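Local atomic coordinates of nigritoxine (Vibrio nigripulchritudo, PDB entry 5M41), a protein that acts as a bacterial toxin against crustaceans and insects and has a fold that was new when its structure was determined. Residues S332-P337 with S445-V450; Y511-V516 with I563-V568; E602-L607 with K643-N648; F651-E656 with P709-L714. All blocks are in the same frame, centred on the assembly; numbering follows the deposited sequence.

Interaction 1: residues S332-P337 with S445-V450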
loop_
_atom_site.group_PDB
_atom_site.type_symbol
_atom_site.label_atom_id
_atom_site.label_comp_id
_atom_site.label_asym_id
_atom_site.label_seq_id
_atom_site.Cartn_x
_atom_site.Cartn_y
_atom_site.Cartn_z
ATOM N N SER A 332 6.508 -3.527 0.424
ATOM C CA SER A 332 5.240 -3.239 -0.236
ATOM C C SER A 332 4.484 -4.521 -0.479
ATOM O O SER A 332 5.037 -5.464 -1.012
ATOM C CB SER A 332 5.459 -2.557 -1.597
ATOM O OG SER A 332 5.930 -1.229 -1.443
ATOM N N LEU A 333 3.216 -4.543 -0.092
ATOM C CA LEU A 333 2.333 -5.627 -0.451
ATOM C C LEU A 333 1.265 -4.974 -1.296
ATOM O O LEU A 333 0.412 -4.225 -0.790
ATOM C CB LEU A 333 1.776 -6.284 0.805
ATOM C CG LEU A 333 2.841 -6.886 1.734
ATOM C CD1 LEU A 333 2.235 -7.210 3.084
ATOM C CD2 LEU A 333 3.460 -8.135 1.113
ATOM N N ALA A 334 1.356 -5.214 -2.600
ATOM C CA ALA A 334 0.535 -4.516 -3.576
ATOM C C ALA A 334 -0.351 -5.506 -4.274
ATOM O O ALA A 334 0.132 -6.491 -4.816
ATOM C CB ALA A 334 1.409 -3.800 -4.592
ATOM N N ALA A 335 -1.652 -5.239 -4.267
ATOM C CA ALA A 335 -2.591 -6.013 -5.050
ATOM C C ALA A 335 -2.246 -5.882 -6.534
ATOM O O ALA A 335 -1.677 -4.868 -6.984
ATOM C CB ALA A 335 -4.003 -5.550 -4.797
ATOM N N ILE A 336 -2.570 -6.933 -7.272
ATOM C CA ILE A 336 -2.283 -7.035 -8.702
ATOM C C ILE A 336 -3.569 -7.539 -9.394
ATOM O O ILE A 336 -4.218 -8.443 -8.879
ATOM C CB ILE A 336 -1.089 -8.009 -8.941
ATOM C CG1 ILE A 336 0.256 -7.406 -8.446
ATOM C CG2 ILE A 336 -0.987 -8.450 -10.394
ATOM C CD1 ILE A 336 0.668 -6.095 -9.117
ATOM N N PRO A 337 -3.942 -6.958 -10.551
ATOM C CA PRO A 337 -5.169 -7.401 -11.233
ATOM C C PRO A 337 -5.247 -8.923 -11.361
ATOM O O PRO A 337 -4.262 -9.579 -11.732
ATOM C CB PRO A 337 -5.060 -6.762 -12.622
ATOM C CG PRO A 337 -4.151 -5.601 -12.450
ATOM C CD PRO A 337 -3.217 -5.929 -11.320
ATOM N N SER A 445 4.931 4.029 -11.675
ATOM C CA SER A 445 6.058 3.348 -12.293
ATOM C C SER A 445 6.363 2.007 -11.606
ATOM O O SER A 445 6.738 1.038 -12.273
ATOM C CB SER A 445 7.278 4.253 -12.322
ATOM O OG SER A 445 7.557 4.697 -11.014
ATOM N N PHE A 446 6.156 1.949 -10.286
ATOM C CA PHE A 446 6.294 0.716 -9.513
ATOM C C PHE A 446 5.534 -0.432 -10.188
ATOM O O PHE A 446 6.088 -1.516 -10.389
ATOM C CB PHE A 446 5.788 0.993 -8.077
ATOM C CG PHE A 446 5.675 -0.218 -7.200
ATOM C CD1 PHE A 446 6.710 -0.557 -6.306
ATOM C CD2 PHE A 446 4.504 -0.987 -7.195
ATOM C CE1 PHE A 446 6.599 -1.658 -5.456
ATOM C CE2 PHE A 446 4.389 -2.088 -6.346
ATOM C CZ PHE A 446 5.439 -2.429 -5.476
ATOM N N PHE A 447 4.270 -0.194 -10.538
ATOM C CA PHE A 447 3.456 -1.202 -11.224
ATOM C C PHE A 447 3.925 -1.490 -12.666
ATOM O O PHE A 447 3.836 -2.632 -13.123
ATOM C CB PHE A 447 1.957 -0.866 -11.163
ATOM C CG PHE A 447 1.387 -0.998 -9.777
ATOM C CD1 PHE A 447 1.110 -2.238 -9.255
ATOM C CD2 PHE A 447 1.203 0.128 -8.977
ATOM C CE1 PHE A 447 0.631 -2.372 -7.948
ATOM C CE2 PHE A 447 0.738 0.013 -7.682
ATOM C CZ PHE A 447 0.443 -1.243 -7.167
ATOM N N GLU A 448 4.428 -0.466 -13.355
ATOM C CA GLU A 448 5.068 -0.658 -14.669
ATOM C C GLU A 448 6.251 -1.599 -14.496
ATOM O O GLU A 448 6.431 -2.520 -15.288
ATOM C CB GLU A 448 5.543 0.675 -15.253
ATOM C CG GLU A 448 4.406 1.622 -15.602
ATOM C CD GLU A 448 4.858 3.041 -15.965
ATOM O OE1 GLU A 448 6.051 3.405 -15.804
ATOM O OE2 GLU A 448 3.985 3.813 -16.412
ATOM N N ARG A 449 7.030 -1.394 -13.433
ATOM C CA ARG A 449 8.183 -2.259 -13.177
ATOM C C ARG A 449 7.748 -3.680 -12.896
ATOM O O ARG A 449 8.306 -4.624 -13.466
ATOM C CB ARG A 449 9.052 -1.727 -12.052
ATOM C CG ARG A 449 9.791 -0.448 -12.420
ATOM C CD ARG A 449 10.484 0.110 -11.188
ATOM N NE ARG A 449 10.356 1.559 -11.120
ATOM C CZ ARG A 449 9.894 2.248 -10.082
ATOM N NH1 ARG A 449 9.521 1.649 -8.951
ATOM N NH2 ARG A 449 9.839 3.569 -10.178
ATOM N N VAL A 450 6.723 -3.823 -12.057
ATOM C CA VAL A 450 6.160 -5.136 -11.751
ATOM C C VAL A 450 5.754 -5.855 -13.048
ATOM O O VAL A 450 6.088 -7.032 -13.220
ATOM C CB VAL A 450 4.980 -5.049 -10.749
ATOM C CG1 VAL A 450 4.183 -6.350 -10.701
ATOM C CG2 VAL A 450 5.470 -4.675 -9.345
#
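Of the helical segment 445-450, F446 is the first residue to meet strand 332-336. Its CG lies anti to the backbone N (chi1 172°), which extends the ring toward the strand. There F446 CZ rests 3.9 Å from S332 CB, and F446 CE2 lies 3.9 Å from A334 CB. F446 CD2 also stands 3.8 Å above the plane of the F447 ring, over its centre. F447 turns its CG the other way, beside its own backbone N (chi1 -69°), and the small methyl of A334 lets the ring come close to the strand backbone: F447 CE1 is 3.7 Å from A334 CB and 3.5 Å from A335 O. I336 CD1 arrives at the edge of this ring, in its plane, 3.9 Å from F447 CD1. One turn further on, V450 CG1 meets I336 CD1 tip to tip at 3.9 Å, branched aliphatic against branched aliphatic. The S332 hydroxyl is hydrogen-bonded to D368. The helix segment crosses the strand at 71°, its axis 11.1 Å away. Strand 328-336 lies between strands 340-348 and 366-370, and L333 and A335 point away from this helix to touch helix 386-396, so the strand is packed between two helices.

Interaction 2: residues Y511-V516 with I563-V568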
loop_
_atom_site.group_PDB
_atom_site.type_symbol
_atom_site.label_atom_id
_atom_site.label_comp_id
_atom_site.label_asym_id
_atom_site.label_seq_id
_atom_site.Cartn_x
_atom_site.Cartn_y
_atom_site.Cartn_z
ATOM N N TYR A 511 -10.344 -21.825 -27.836
ATOM C CA TYR A 511 -11.738 -21.441 -27.756
ATOM C C TYR A 511 -12.598 -22.378 -28.619
ATOM O O TYR A 511 -12.693 -22.210 -29.837
ATOM C CB TYR A 511 -11.916 -19.989 -28.210
ATOM C CG TYR A 511 -12.874 -19.186 -27.394
ATOM C CD1 TYR A 511 -12.720 -17.803 -27.302
ATOM C CD2 TYR A 511 -13.919 -19.786 -26.695
ATOM C CE1 TYR A 511 -13.585 -17.028 -26.552
ATOM C CE2 TYR A 511 -14.797 -19.018 -25.928
ATOM C CZ TYR A 511 -14.614 -17.636 -25.871
ATOM O OH TYR A 511 -15.444 -16.837 -25.135
ATOM N N ARG A 512 -13.256 -23.335 -27.973
ATOM C CA ARG A 512 -13.927 -24.426 -28.684
ATOM C C ARG A 512 -15.443 -24.333 -28.634
ATOM O O ARG A 512 -15.994 -23.730 -27.709
ATOM C CB ARG A 512 -13.535 -25.755 -28.063
ATOM C CG ARG A 512 -12.092 -26.132 -28.246
ATOM C CD ARG A 512 -11.787 -27.276 -27.303
ATOM N NE ARG A 512 -12.082 -28.573 -27.889
ATOM C CZ ARG A 512 -12.976 -29.452 -27.434
ATOM N NH1 ARG A 512 -13.726 -29.202 -26.369
ATOM N NH2 ARG A 512 -13.114 -30.608 -28.057
ATOM N N LYS A 513 -16.114 -24.959 -29.607
ATOM C CA LYS A 513 -17.572 -24.934 -29.638
ATOM C C LYS A 513 -18.131 -26.247 -29.119
ATOM O O LYS A 513 -18.009 -27.285 -29.775
ATOM C CB LYS A 513 -18.111 -24.590 -31.036
ATOM C CG LYS A 513 -19.392 -23.756 -30.980
ATOM C CD LYS A 513 -19.819 -23.224 -32.340
ATOM C CE LYS A 513 -19.073 -21.959 -32.745
ATOM N NZ LYS A 513 -19.772 -20.713 -32.324
ATOM N N VAL A 514 -18.723 -26.196 -27.929
ATOM C CA VAL A 514 -19.183 -27.397 -27.240
ATOM C C VAL A 514 -20.702 -27.437 -27.048
ATOM O O VAL A 514 -21.349 -26.391 -27.024
ATOM C CB VAL A 514 -18.491 -27.588 -25.872
ATOM C CG1 VAL A 514 -16.992 -27.736 -26.056
ATOM C CG2 VAL A 514 -18.843 -26.465 -24.900
ATOM N N PRO A 515 -21.273 -28.655 -26.915
ATOM C CA PRO A 515 -22.703 -28.784 -26.634
ATOM C C PRO A 515 -23.074 -28.070 -25.352
ATOM O O PRO A 515 -22.298 -28.092 -24.406
ATOM C CB PRO A 515 -22.889 -30.295 -26.449
ATOM C CG PRO A 515 -21.809 -30.906 -27.270
ATOM C CD PRO A 515 -20.639 -29.969 -27.149
ATOM N N VAL A 516 -24.237 -27.424 -25.344
ATOM C CA VAL A 516 -24.819 -26.848 -24.132
ATOM C C VAL A 516 -25.315 -28.027 -23.291
ATOM O O VAL A 516 -26.437 -28.490 -23.502
ATOM C CB VAL A 516 -26.002 -25.901 -24.460
ATOM C CG1 VAL A 516 -26.598 -25.308 -23.187
ATOM C CG2 VAL A 516 -25.574 -24.801 -25.425
ATOM N N ILE A 563 -16.089 -16.677 -32.546
ATOM C CA ILE A 563 -17.093 -17.271 -31.665
ATOM C C ILE A 563 -18.409 -17.431 -32.437
ATOM O O ILE A 563 -19.433 -17.829 -31.874
ATOM C CB ILE A 563 -17.296 -16.439 -30.369
ATOM C CG1 ILE A 563 -17.686 -14.978 -30.708
ATOM C CG2 ILE A 563 -16.055 -16.537 -29.476
ATOM C CD1 ILE A 563 -18.253 -14.167 -29.554
ATOM N N GLY A 564 -18.377 -17.112 -33.727
ATOM C CA GLY A 564 -19.548 -17.290 -34.590
ATOM C C GLY A 564 -19.452 -18.562 -35.421
ATOM O O GLY A 564 -19.170 -19.648 -34.892
ATOM N N ASP A 565 -19.663 -18.427 -36.729
ATOM C CA ASP A 565 -19.700 -19.584 -37.651
ATOM C C ASP A 565 -18.657 -19.519 -38.751
ATOM O O ASP A 565 -17.918 -18.537 -38.847
ATOM C CB ASP A 565 -21.076 -19.676 -38.282
ATOM C CG ASP A 565 -22.129 -20.033 -37.281
ATOM O OD1 ASP A 565 -21.799 -20.775 -36.327
ATOM O OD2 ASP A 565 -23.277 -19.565 -37.435
ATOM N N LEU A 566 -18.602 -20.565 -39.583
ATOM C CA LEU A 566 -17.660 -20.613 -40.704
ATOM C C LEU A 566 -18.217 -21.336 -41.944
ATOM O O LEU A 566 -18.668 -22.478 -41.864
ATOM C CB LEU A 566 -16.330 -21.239 -40.265
ATOM C CG LEU A 566 -15.219 -21.282 -41.326
ATOM C CD1 LEU A 566 -14.633 -19.900 -41.573
ATOM C CD2 LEU A 566 -14.132 -22.257 -40.892
ATOM N N GLY A 567 -18.164 -20.660 -43.087
ATOM C CA GLY A 567 -18.667 -21.200 -44.351
ATOM C C GLY A 567 -19.207 -20.068 -45.196
ATOM O O GLY A 567 -19.408 -18.949 -44.688
ATOM N N VAL A 568 -19.461 -20.355 -46.474
ATOM C CA VAL A 568 -19.809 -19.326 -47.460
ATOM C C VAL A 568 -21.016 -18.446 -47.102
ATOM O O VAL A 568 -20.925 -17.214 -47.155
ATOM C CB VAL A 568 -19.917 -19.879 -48.907
ATOM C CG1 VAL A 568 -20.539 -18.841 -49.844
ATOM C CG2 VAL A 568 -18.542 -20.276 -49.424
#
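The ammonium group of K513 grips two successive backbone carbonyls. K513 NZ gives a hydrogen bond of 2.8 Å to G564 O, in the carbonyl plane and on a lone pair, and another of 2.9 Å to I563 O, 69° out of that carbonyl's plane. A third partner, N525 OD1, lies on strand 523-532, and N525 also donates through its ND2 to I563 O. Lysine suits the place because its long chain can span the gap and then bend, at chi3 (-82°) and again at chi4, to set NZ among several oxygens. D565 OD1, 4.5 Å from K513 NZ, is too distant for a salt bridge but probably adds a weak electrostatic attraction. Further out, the side chains of I563 and Y511 run alongside each other in the same direction. I563 CG2 sits over one face of the Y511 ring, 4.1 Å from its centroid and 21° off the normal, as a CH-pi contact, while Y511 OH is held by R553. The contact joins two sheets through a loop: strand 505-515 of a four-stranded antiparallel sheet is tied to the loop after strand 560-562, an outermost strand of a six-stranded antiparallel sheet.

Interaction 3: residues E602-L607 with K643-N648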
loop_
_atom_site.group_PDB
_atom_site.type_symbol
_atom_site.label_atom_id
_atom_site.label_comp_id
_atom_site.label_asym_id
_atom_site.label_seq_id
_atom_site.Cartn_x
_atom_site.Cartn_y
_atom_site.Cartn_z
ATOM N N GLU A 602 -21.564 -4.054 -27.712
ATOM C CA GLU A 602 -22.475 -4.852 -26.916
ATOM C C GLU A 602 -23.214 -3.977 -25.879
ATOM O O GLU A 602 -22.792 -3.853 -24.724
ATOM C CB GLU A 602 -21.691 -5.989 -26.261
ATOM C CG GLU A 602 -21.112 -6.982 -27.262
ATOM C CD GLU A 602 -19.813 -7.628 -26.782
ATOM O OE1 GLU A 602 -19.622 -7.781 -25.561
ATOM O OE2 GLU A 602 -18.970 -7.990 -27.629
ATOM N N SER A 603 -24.330 -3.406 -26.319
ATOM C CA SER A 603 -25.003 -2.312 -25.620
ATOM C C SER A 603 -25.272 -2.583 -24.154
ATOM O O SER A 603 -24.798 -1.844 -23.296
ATOM C CB SER A 603 -26.315 -1.985 -26.327
ATOM O OG SER A 603 -26.049 -1.575 -27.649
ATOM N N ASN A 604 -26.019 -3.646 -23.873
ATOM C CA ASN A 604 -26.467 -3.915 -22.516
ATOM C C ASN A 604 -25.343 -4.420 -21.628
ATOM O O ASN A 604 -25.327 -4.121 -20.423
ATOM C CB ASN A 604 -27.685 -4.860 -22.495
ATOM C CG ASN A 604 -28.962 -4.179 -22.991
ATOM O OD1 ASN A 604 -29.227 -3.019 -22.684
ATOM N ND2 ASN A 604 -29.757 -4.905 -23.758
ATOM N N ALA A 605 -24.390 -5.146 -22.216
ATOM C CA ALA A 605 -23.262 -5.646 -21.424
ATOM C C ALA A 605 -22.478 -4.419 -20.964
ATOM O O ALA A 605 -22.149 -4.306 -19.782
ATOM C CB ALA A 605 -22.376 -6.595 -22.226
ATOM N N PHE A 606 -22.221 -3.512 -21.916
ATOM C CA PHE A 606 -21.487 -2.278 -21.658
ATOM C C PHE A 606 -22.265 -1.426 -20.656
ATOM O O PHE A 606 -21.710 -0.986 -19.653
ATOM C CB PHE A 606 -21.235 -1.498 -22.969
ATOM C CG PHE A 606 -20.413 -0.228 -22.787
ATOM C CD1 PHE A 606 -19.019 -0.287 -22.588
ATOM C CD2 PHE A 606 -21.025 1.027 -22.813
ATOM C CE1 PHE A 606 -18.262 0.874 -22.428
ATOM C CE2 PHE A 606 -20.268 2.189 -22.656
ATOM C CZ PHE A 606 -18.892 2.119 -22.467
ATOM N N LEU A 607 -23.561 -1.242 -20.919
ATOM C CA LEU A 607 -24.429 -0.447 -20.034
ATOM C C LEU A 607 -24.370 -0.969 -18.594
ATOM O O LEU A 607 -24.167 -0.184 -17.654
ATOM C CB LEU A 607 -25.895 -0.404 -20.536
ATOM C CG LEU A 607 -26.936 0.289 -19.642
ATOM C CD1 LEU A 607 -26.545 1.742 -19.342
ATOM C CD2 LEU A 607 -28.356 0.200 -20.216
ATOM N N LYS A 643 -31.431 -4.229 -19.321
ATOM C CA LYS A 643 -31.912 -4.680 -20.622
ATOM C C LYS A 643 -32.449 -3.503 -21.417
ATOM O O LYS A 643 -33.104 -3.680 -22.439
ATOM C CB LYS A 643 -33.000 -5.738 -20.437
ATOM C CG LYS A 643 -32.688 -6.766 -19.356
ATOM C CD LYS A 643 -33.730 -7.874 -19.339
ATOM C CE LYS A 643 -33.167 -9.195 -18.821
ATOM N NZ LYS A 643 -32.430 -9.073 -17.542
ATOM N N ASP A 644 -32.148 -2.293 -20.954
ATOM C CA ASP A 644 -32.763 -1.077 -21.508
ATOM C C ASP A 644 -32.517 -0.813 -22.989
ATOM O O ASP A 644 -33.382 -0.242 -23.652
ATOM C CB ASP A 644 -32.326 0.144 -20.699
ATOM C CG ASP A 644 -32.655 -0.007 -19.232
ATOM O OD1 ASP A 644 -33.830 0.259 -18.869
ATOM O OD2 ASP A 644 -31.759 -0.423 -18.458
ATOM N N ILE A 645 -31.338 -1.169 -23.499
ATOM C CA ILE A 645 -31.050 -0.916 -24.907
ATOM C C ILE A 645 -31.625 -2.060 -25.738
ATOM O O ILE A 645 -31.264 -3.231 -25.524
ATOM C CB ILE A 645 -29.552 -0.751 -25.218
ATOM C CG1 ILE A 645 -28.821 0.076 -24.128
ATOM C CG2 ILE A 645 -29.382 -0.143 -26.603
ATOM C CD1 ILE A 645 -29.335 1.505 -23.938
ATOM N N PRO A 646 -32.529 -1.733 -26.678
ATOM C CA PRO A 646 -33.242 -2.762 -27.461
ATOM C C PRO A 646 -32.348 -3.647 -28.345
ATOM O O PRO A 646 -32.767 -4.724 -28.730
ATOM C CB PRO A 646 -34.200 -1.937 -28.323
ATOM C CG PRO A 646 -34.416 -0.665 -27.537
ATOM C CD PRO A 646 -33.065 -0.379 -26.934
ATOM N N ASP A 647 -31.133 -3.204 -28.670
ATOM C CA ASP A 647 -30.248 -3.999 -29.538
ATOM C C ASP A 647 -28.807 -3.545 -29.370
ATOM O O ASP A 647 -28.544 -2.508 -28.759
ATOM C CB ASP A 647 -30.664 -3.843 -31.016
ATOM C CG ASP A 647 -30.278 -5.057 -31.889
ATOM O OD1 ASP A 647 -29.569 -5.982 -31.416
ATOM O OD2 ASP A 647 -30.709 -5.091 -33.068
ATOM N N ASN A 648 -27.883 -4.327 -29.918
ATOM C CA ASN A 648 -26.500 -3.927 -30.068
ATOM C C ASN A 648 -26.389 -2.820 -31.076
ATOM O O ASN A 648 -27.284 -2.621 -31.873
ATOM C CB ASN A 648 -25.638 -5.120 -30.511
ATOM C CG ASN A 648 -25.456 -6.132 -29.397
ATOM O OD1 ASN A 648 -25.651 -5.815 -28.217
ATOM N ND2 ASN A 648 -25.089 -7.353 -29.758
HETATM O O HOH W 1 -27.224 -5.173 -26.119
#
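Two carboxamides organise this contact, each bonding to backbone atoms of the other segment. The amide of N604 pairs with both polar backbone atoms of I645: N604 OD1 accepts from I645 N at 2.9 Å, on a lone pair, and N604 ND2 donates to I645 O, also at 2.9 Å, although that oxygen stands 26° out of the amide plane. Asparagine suits because it carries an acceptor and a donor side by side and so can imitate a peptide group; ND2 has a second acceptor in K637 O, and the two ends together fix the flip of the amide. The second carboxamide, that of N648, turns its OD1 to the start of helix 603-614, for which E602 is the N-cap residue. This helix follows strand 594-601, while the 643-648 loop runs into strand 649-652, the next strand of the same antiparallel sheet. N648 OD1 accepts a weak bond of 3.3 Å from S603 N and a hydrogen bond from a water 2.7 Å from N648 OD1, which accepts one from N604 N. Serine at 603 is small enough to come close: S603 OG donates to D647 O at 2.9 Å, and S603 CB lies 3.6 Å from I645 CG2. L607 crosses I645 obliquely, L607 CD2 lying 3.9 Å from I645 CG1, and L725 of helix 719-731 touches L607.

Interaction 4: residues F651-E656 with P709-L714; sequences FRTDRE and PDTLFL
R652 and F713 form an antiparallel hydrogen-bonded pair. R652 N donates to F713 O at 2.9 Å, on a lone pair, and F713 N returns a bond of 2.8 Å to R652 O from 38° above the carbonyl plane. Next to it, F651 and L714 make the non-hydrogen-bonded pair, their side chains sharing the sheet face opposite to R652 and F713. There L714 CD1 lies over one face of the F651 ring, 4.2 Å from its centroid and 18° off the normal, a CH-pi contact between two bulky apolar groups. Next along, T653 CA makes a CA-H...O contact of 3.3 Å with T711 O, and a water accepts from D654 N and donates to T711 O at 2.6 Å. T653 CG2 packs 3.9 Å from L712 CD2, while its hydroxyl faces its own loop. T653 OG1 accepts from E656 N at 3.1 Å, an ST motif, and donates to the anti lone pair of E656 OE1 at 2.8 Å. Threonine fits by serving both demands, its methyl apolar and its hydroxyl polar. A second water bridges R655 NH1 and T711 OG1, the latter also hydrogen-bonded to S708, and R652 is anchored by a salt bridge to D715. Strand 649-652 lies between 594-601 and the outermost strand 713-715; M722 of helix 719-731 touches F651 and L714, and L667 of helix 667-676 touches F651 and L712.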
loop_
_atom_site.group_PDB
_atom_site.type_symbol
_atom_site.label_atom_id
_atom_site.label_comp_id
_atom_site.label_asym_id
_atom_site.label_seq_id
_atom_site.Cartn_x
_atom_site.Cartn_y
_atom_site.Cartn_z
ATOM N N PHE A 651 -21.148 -0.114 -36.054
ATOM C CA PHE A 651 -20.359 0.866 -36.789
ATOM C C PHE A 651 -19.771 0.164 -38.009
ATOM O O PHE A 651 -19.453 -1.025 -37.950
ATOM C CB PHE A 651 -19.165 1.334 -35.963
ATOM C CG PHE A 651 -19.513 2.100 -34.711
ATOM C CD1 PHE A 651 -19.383 3.486 -34.678
ATOM C CD2 PHE A 651 -19.842 1.434 -33.537
ATOM C CE1 PHE A 651 -19.646 4.198 -33.513
ATOM C CE2 PHE A 651 -20.099 2.137 -32.363
ATOM C CZ PHE A 651 -20.000 3.523 -32.356
ATOM N N ARG A 652 -19.600 0.888 -39.106
ATOM C CA ARG A 652 -18.995 0.302 -40.322
ATOM C C ARG A 652 -18.277 1.395 -41.100
ATOM O O ARG A 652 -18.537 2.580 -40.866
ATOM C CB ARG A 652 -20.040 -0.425 -41.199
ATOM C CG ARG A 652 -21.473 0.035 -40.959
ATOM C CD ARG A 652 -22.531 -0.556 -41.874
ATOM N NE ARG A 652 -22.572 -2.014 -41.885
ATOM C CZ ARG A 652 -23.304 -2.773 -41.077
ATOM N NH1 ARG A 652 -24.063 -2.243 -40.148
ATOM N NH2 ARG A 652 -23.256 -4.085 -41.202
ATOM N N THR A 653 -17.370 1.012 -41.998
ATOM C CA THR A 653 -16.670 2.001 -42.814
ATOM C C THR A 653 -17.574 2.425 -43.959
ATOM O O THR A 653 -18.507 1.695 -44.341
ATOM C CB THR A 653 -15.359 1.464 -43.411
ATOM O OG1 THR A 653 -15.664 0.443 -44.372
ATOM C CG2 THR A 653 -14.460 0.875 -42.331
ATOM N N ASP A 654 -17.292 3.596 -44.514
ATOM C CA ASP A 654 -17.986 4.040 -45.709
ATOM C C ASP A 654 -17.881 3.051 -46.897
ATOM O O ASP A 654 -18.886 2.768 -47.564
ATOM C CB ASP A 654 -17.502 5.428 -46.124
ATOM C CG ASP A 654 -18.256 5.957 -47.314
ATOM O OD1 ASP A 654 -19.437 6.321 -47.148
ATOM O OD2 ASP A 654 -17.674 5.965 -48.419
ATOM N N ARG A 655 -16.680 2.531 -47.138
ATOM C CA ARG A 655 -16.430 1.696 -48.299
ATOM C C ARG A 655 -17.081 0.309 -48.171
ATOM O O ARG A 655 -17.338 -0.352 -49.173
ATOM C CB ARG A 655 -14.926 1.569 -48.550
ATOM C CG ARG A 655 -14.214 0.622 -47.604
ATOM C CD ARG A 655 -12.698 0.666 -47.780
ATOM N NE ARG A 655 -12.000 -0.078 -46.719
ATOM C CZ ARG A 655 -11.724 0.399 -45.500
ATOM N NH1 ARG A 655 -12.085 1.633 -45.151
ATOM N NH2 ARG A 655 -11.084 -0.364 -44.614
ATOM N N GLU A 656 -17.344 -0.125 -46.943
ATOM C CA GLU A 656 -17.915 -1.449 -46.709
ATOM C C GLU A 656 -19.405 -1.425 -46.363
ATOM O O GLU A 656 -19.974 -2.465 -46.070
ATOM C CB GLU A 656 -17.154 -2.168 -45.594
ATOM C CG GLU A 656 -15.768 -2.682 -45.971
ATOM C CD GLU A 656 -14.951 -3.025 -44.739
ATOM O OE1 GLU A 656 -14.870 -2.180 -43.818
ATOM O OE2 GLU A 656 -14.385 -4.125 -44.672
ATOM N N PRO A 709 -10.769 3.685 -35.603
ATOM C CA PRO A 709 -11.873 4.378 -34.945
ATOM C C PRO A 709 -12.418 5.588 -35.727
ATOM O O PRO A 709 -13.637 5.811 -35.739
ATOM C CB PRO A 709 -11.273 4.768 -33.586
ATOM C CG PRO A 709 -10.233 3.704 -33.334
ATOM C CD PRO A 709 -9.622 3.477 -34.694
ATOM N N ASP A 710 -11.552 6.355 -36.384
ATOM C CA ASP A 710 -12.045 7.521 -37.145
ATOM C C ASP A 710 -12.622 7.193 -38.540
ATOM O O ASP A 710 -13.163 8.076 -39.191
ATOM C CB ASP A 710 -10.972 8.618 -37.260
ATOM C CG ASP A 710 -9.692 8.121 -37.925
ATOM O OD1 ASP A 710 -9.661 6.982 -38.436
ATOM O OD2 ASP A 710 -8.702 8.874 -37.932
ATOM N N THR A 711 -12.501 5.942 -38.993
ATOM C CA THR A 711 -13.088 5.534 -40.288
ATOM C C THR A 711 -14.345 4.658 -40.094
ATOM O O THR A 711 -14.974 4.221 -41.060
ATOM C CB THR A 711 -12.061 4.838 -41.225
ATOM O OG1 THR A 711 -11.530 3.658 -40.611
ATOM C CG2 THR A 711 -10.885 5.785 -41.597
ATOM N N LEU A 712 -14.695 4.414 -38.835
ATOM C CA LEU A 712 -15.878 3.652 -38.477
ATOM C C LEU A 712 -17.035 4.552 -38.075
ATOM O O LEU A 712 -16.983 5.210 -37.026
ATOM C CB LEU A 712 -15.553 2.658 -37.356
ATOM C CG LEU A 712 -14.709 1.438 -37.784
ATOM C CD1 LEU A 712 -14.131 0.731 -36.569
ATOM C CD2 LEU A 712 -15.547 0.475 -38.612
ATOM N N PHE A 713 -18.087 4.564 -38.887
ATOM C CA PHE A 713 -19.257 5.409 -38.594
ATOM C C PHE A 713 -20.451 4.630 -38.000
ATOM O O PHE A 713 -20.720 3.509 -38.394
ATOM C CB PHE A 713 -19.705 6.189 -39.839
ATOM C CG PHE A 713 -18.629 7.054 -40.439
ATOM C CD1 PHE A 713 -18.414 8.355 -39.977
ATOM C CD2 PHE A 713 -17.840 6.578 -41.489
ATOM C CE1 PHE A 713 -17.423 9.156 -40.532
ATOM C CE2 PHE A 713 -16.851 7.378 -42.056
ATOM C CZ PHE A 713 -16.636 8.667 -41.571
ATOM N N LEU A 714 -21.170 5.248 -37.064
ATOM C CA LEU A 714 -22.358 4.632 -36.481
ATOM C C LEU A 714 -23.459 4.537 -37.553
ATOM O O LEU A 714 -23.687 5.515 -38.261
ATOM C CB LEU A 714 -22.836 5.475 -35.289
ATOM C CG LEU A 714 -24.097 5.047 -34.520
ATOM C CD1 LEU A 714 -23.773 3.927 -33.545
ATOM C CD2 LEU A 714 -24.658 6.227 -33.738
HETATM O O HOH W 2 -14.915 4.971 -43.600
HETATM O O HOH W 3 -10.812 2.235 -42.734
#

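How the interactions relate
The four contacts follow one another along the chain. Interactions 2, 3 and 4 are arranged around one six-stranded antiparallel sheet. Interaction 2 ties strand 505-515 of another sheet to the loop after its outermost strand 560-562, interaction 4 pairs its two strands at the other side, and interaction 3 joins elements that follow strand 594-601 and precede strand 649-652. Interactions 3 and 4 adjoin in sequence, their centres about 20 Å apart; interactions 2 and 3 come within about 7 Å at their nearest atoms without touching. Interaction 1 belongs to a third sheet, its centre about 34 Å from that of interaction 3. The magnesium site of V189, E192 and D195 precedes all four in sequence and shares no residue with them.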